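Local coordinates for resiniferatoxin-binding, phosphotriesterase-related protein (Rhodobacter sphaeroides 2.4.1, PDB 3K2G) that binds two zinc ions in a phosphotriesterase-family TIM barrel and may hydrolyse phosphoric diesters, at residues B[40-46]-B[74-80]. Sequence-based numbering, arbitrary orientation.
Sequences DCRCWWN and FVNKHNI. With DTV ((2S,3S)-1,4-dimercaptobutane-2,3-diol), chain K.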
loop_
_atom_site.group_PDB
_atom_site.type_symbol
_atom_site.label_atom_id
_atom_site.label_comp_id
_atom_site.label_asym_id
_atom_site.label_seq_id
_atom_site.Cartn_x
_atom_site.Cartn_y
_atom_site.Cartn_z
ATOM N N ASP B 40 -33.434 -13.754 -18.892
ATOM C CA ASP B 40 -32.939 -14.603 -19.967
ATOM C C ASP B 40 -31.552 -14.132 -20.411
ATOM O O ASP B 40 -31.412 -13.064 -21.006
ATOM C CB ASP B 40 -33.927 -14.570 -21.140
ATOM C CG ASP B 40 -33.438 -15.359 -22.337
ATOM O OD1 ASP B 40 -32.993 -16.512 -22.150
ATOM O OD2 ASP B 40 -33.507 -14.825 -23.466
ATOM N N CYS B 41 -30.534 -14.939 -20.117
ATOM C CA CYS B 41 -29.152 -14.606 -20.460
ATOM C C CYS B 41 -28.539 -15.590 -21.456
ATOM O O CYS B 41 -27.318 -15.720 -21.535
ATOM C CB CYS B 41 -28.296 -14.590 -19.192
ATOM S SG CYS B 41 -28.753 -13.314 -18.001
ATOM N N ARG B 42 -29.383 -16.276 -22.217
ATOM C CA ARG B 42 -28.912 -17.253 -23.196
ATOM C C ARG B 42 -27.959 -16.676 -24.247
ATOM O O ARG B 42 -27.129 -17.397 -24.798
ATOM C CB ARG B 42 -30.107 -17.910 -23.893
ATOM C CG ARG B 42 -31.020 -18.682 -22.952
ATOM C CD ARG B 42 -32.105 -19.428 -23.716
ATOM N NE ARG B 42 -31.548 -20.370 -24.689
ATOM C CZ ARG B 42 -30.766 -21.403 -24.379
ATOM N NH1 ARG B 42 -30.440 -21.643 -23.113
ATOM N NH2 ARG B 42 -30.310 -22.202 -25.337
ATOM N N CYS B 43 -28.074 -15.381 -24.523
ATOM C CA CYS B 43 -27.210 -14.746 -25.512
ATOM C C CYS B 43 -25.797 -14.514 -24.980
ATOM O O CYS B 43 -24.973 -13.879 -25.636
ATOM C CB CYS B 43 -27.828 -13.422 -25.971
ATOM S SG CYS B 43 -28.499 -12.423 -24.628
ATOM N N TRP B 44 -25.523 -15.035 -23.787
ATOM C CA TRP B 44 -24.208 -14.892 -23.169
ATOM C C TRP B 44 -23.549 -16.243 -22.906
ATOM O O TRP B 44 -22.557 -16.339 -22.178
ATOM C CB TRP B 44 -24.317 -14.090 -21.867
ATOM C CG TRP B 44 -24.066 -12.624 -22.071
ATOM C CD1 TRP B 44 -22.854 -12.021 -22.257
ATOM C CD2 TRP B 44 -25.051 -11.589 -22.187
ATOM N NE1 TRP B 44 -23.023 -10.677 -22.487
ATOM C CE2 TRP B 44 -24.361 -10.384 -22.451
ATOM C CE3 TRP B 44 -26.449 -11.564 -22.101
ATOM C CZ2 TRP B 44 -25.022 -9.163 -22.625
ATOM C CZ3 TRP B 44 -27.110 -10.345 -22.276
ATOM C CH2 TRP B 44 -26.393 -9.163 -22.537
ATOM N N TRP B 45 -24.110 -17.287 -23.508
ATOM C CA TRP B 45 -23.570 -18.629 -23.364
ATOM C C TRP B 45 -22.123 -18.631 -23.846
ATOM O O TRP B 45 -21.801 -18.042 -24.879
ATOM C CB TRP B 45 -24.408 -19.621 -24.178
ATOM C CG TRP B 45 -23.885 -21.022 -24.155
ATOM C CD1 TRP B 45 -23.541 -21.753 -23.053
ATOM C CD2 TRP B 45 -23.650 -21.868 -25.287
ATOM N NE1 TRP B 45 -23.104 -23.000 -23.429
ATOM C CE2 TRP B 45 -23.159 -23.098 -24.793
ATOM C CE3 TRP B 45 -23.805 -21.705 -26.670
ATOM C CZ2 TRP B 45 -22.824 -24.163 -25.637
ATOM C CZ3 TRP B 45 -23.472 -22.764 -27.510
ATOM C CH2 TRP B 45 -22.983 -23.978 -26.989
ATOM N N ASN B 46 -21.250 -19.274 -23.078
ATOM C CA ASN B 46 -19.837 -19.358 -23.419
ATOM C C ASN B 46 -19.520 -20.802 -23.789
ATOM O O ASN B 46 -19.066 -21.584 -22.956
ATOM C CB ASN B 46 -18.983 -18.908 -22.227
ATOM C CG ASN B 46 -17.495 -18.991 -22.506
ATOM O OD1 ASN B 46 -17.020 -18.546 -23.547
ATOM N ND2 ASN B 46 -16.748 -19.552 -21.563
ATOM N N PHE B 74 -21.066 -19.189 -17.417
ATOM C CA PHE B 74 -21.716 -19.118 -18.720
ATOM C C PHE B 74 -21.520 -20.314 -19.634
ATOM O O PHE B 74 -21.937 -20.282 -20.790
ATOM C CB PHE B 74 -21.280 -17.850 -19.449
ATOM C CG PHE B 74 -21.732 -16.587 -18.780
ATOM C CD1 PHE B 74 -23.047 -16.447 -18.345
ATOM C CD2 PHE B 74 -20.857 -15.522 -18.625
ATOM C CE1 PHE B 74 -23.481 -15.261 -17.760
ATOM C CE2 PHE B 74 -21.282 -14.332 -18.041
ATOM C CZ PHE B 74 -22.598 -14.201 -17.612
ATOM N N VAL B 75 -20.891 -21.368 -19.128
ATOM C CA VAL B 75 -20.673 -22.561 -19.937
ATOM C C VAL B 75 -21.934 -23.421 -19.973
ATOM O O VAL B 75 -22.165 -24.151 -20.936
ATOM C CB VAL B 75 -19.528 -23.438 -19.375
ATOM C CG1 VAL B 75 -19.979 -24.136 -18.106
ATOM C CG2 VAL B 75 -19.100 -24.463 -20.409
ATOM N N ASN B 76 -22.748 -23.311 -18.923
ATOM C CA ASN B 76 -23.970 -24.105 -18.772
ATOM C C ASN B 76 -25.236 -23.424 -19.289
ATOM O O ASN B 76 -25.636 -22.373 -18.788
ATOM C CB ASN B 76 -24.160 -24.459 -17.289
ATOM C CG ASN B 76 -25.083 -25.644 -17.076
ATOM O OD1 ASN B 76 -24.684 -26.797 -17.258
ATOM N ND2 ASN B 76 -26.323 -25.368 -16.693
ATOM N N LYS B 77 -25.880 -24.039 -20.280
ATOM C CA LYS B 77 -27.105 -23.491 -20.858
ATOM C C LYS B 77 -28.263 -23.441 -19.862
ATOM O O LYS B 77 -29.051 -22.498 -19.863
ATOM C CB LYS B 77 -27.534 -24.312 -22.083
ATOM C CG LYS B 77 -26.616 -24.177 -23.284
ATOM C CD LYS B 77 -27.117 -25.019 -24.452
ATOM C CE LYS B 77 -26.209 -24.880 -25.663
ATOM N NZ LYS B 77 -26.695 -25.694 -26.812
ATOM N N HIS B 78 -28.362 -24.459 -19.017
ATOM C CA HIS B 78 -29.433 -24.545 -18.025
ATOM C C HIS B 78 -29.328 -23.456 -16.957
ATOM O O HIS B 78 -30.328 -23.048 -16.364
ATOM C CB HIS B 78 -29.392 -25.923 -17.355
ATOM C CG HIS B 78 -30.392 -26.097 -16.253
ATOM N ND1 HIS B 78 -31.749 -25.938 -16.444
ATOM C CD2 HIS B 78 -30.235 -26.451 -14.956
ATOM C CE1 HIS B 78 -32.383 -26.187 -15.312
ATOM N NE2 HIS B 78 -31.488 -26.501 -14.393
ATOM N N ASN B 79 -28.108 -22.984 -16.734
ATOM C CA ASN B 79 -27.815 -21.973 -15.722
ATOM C C ASN B 79 -28.192 -20.540 -16.097
ATOM O O ASN B 79 -28.673 -19.778 -15.262
ATOM C CB ASN B 79 -26.318 -22.037 -15.396
ATOM C CG ASN B 79 -25.904 -21.086 -14.289
ATOM O OD1 ASN B 79 -26.489 -21.073 -13.210
ATOM N ND2 ASN B 79 -24.871 -20.294 -14.550
ATOM N N ILE B 80 -27.980 -20.188 -17.360
ATOM C CA ILE B 80 -28.223 -18.832 -17.832
ATOM C C ILE B 80 -29.652 -18.408 -18.165
ATOM O O ILE B 80 -29.919 -17.857 -19.232
ATOM C CB ILE B 80 -27.303 -18.526 -19.038
ATOM C CG1 ILE B 80 -27.573 -19.511 -20.174
ATOM C CG2 ILE B 80 -25.842 -18.625 -18.605
ATOM C CD1 ILE B 80 -26.653 -19.327 -21.369
HETATM S S1 DTV K . -22.135 -8.925 -18.704
HETATM C C1 DTV K . -23.980 -8.888 -18.474
HETATM C C2 DTV K . -24.610 -10.278 -18.375
HETATM O O2 DTV K . -24.051 -10.935 -17.248
HETATM C C3 DTV K . -26.136 -10.169 -18.200
HETATM O O3 DTV K . -26.424 -9.488 -17.003
HETATM C C4 DTV K . -26.815 -11.538 -18.137
HETATM S S4 DTV K . -28.442 -11.535 -18.934
#
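Three hydrogen bonds to backbone carbonyls tie 40-46 to 74-80. The shortest and straightest runs from N46 N to F74 O (2.6 Å), and C41 N reaches I80 O at 3.1 Å. Close to the first bond, the indole of W45 supplies the third, NE1 to V75 O at 2.9 Å; tryptophan suits this place because its NE1-H donates in the ring plane while its face can receive a lysine. K77, a long aliphatic chain with a charged end, spans that face: CE lies 3.5 Å from the centroid of the six-membered ring of W45, a CH-pi contact, and NZ 4.4 Å from the same centroid, a cation-pi contact. Nearer C41, the branched apolar chain of I80 fills the buried gap, with CD1 3.6 Å from W45 CB and CB 4.1 Å from C41 CB. Toward the ligand, W44 CB lies over the F74 ring, 4.4 Å from its CE1. W44 offers a ring face to DTV C2, F74 its edge to DTV O2, and the C41 thiol forms a 2.0 Å disulfide, SG to DTV S4. Two loops, after strand 39-40 and before strand 81-82, thus build one wall of the pocket beside the binuclear zinc centre of a phosphotriesterase-family TIM barrel.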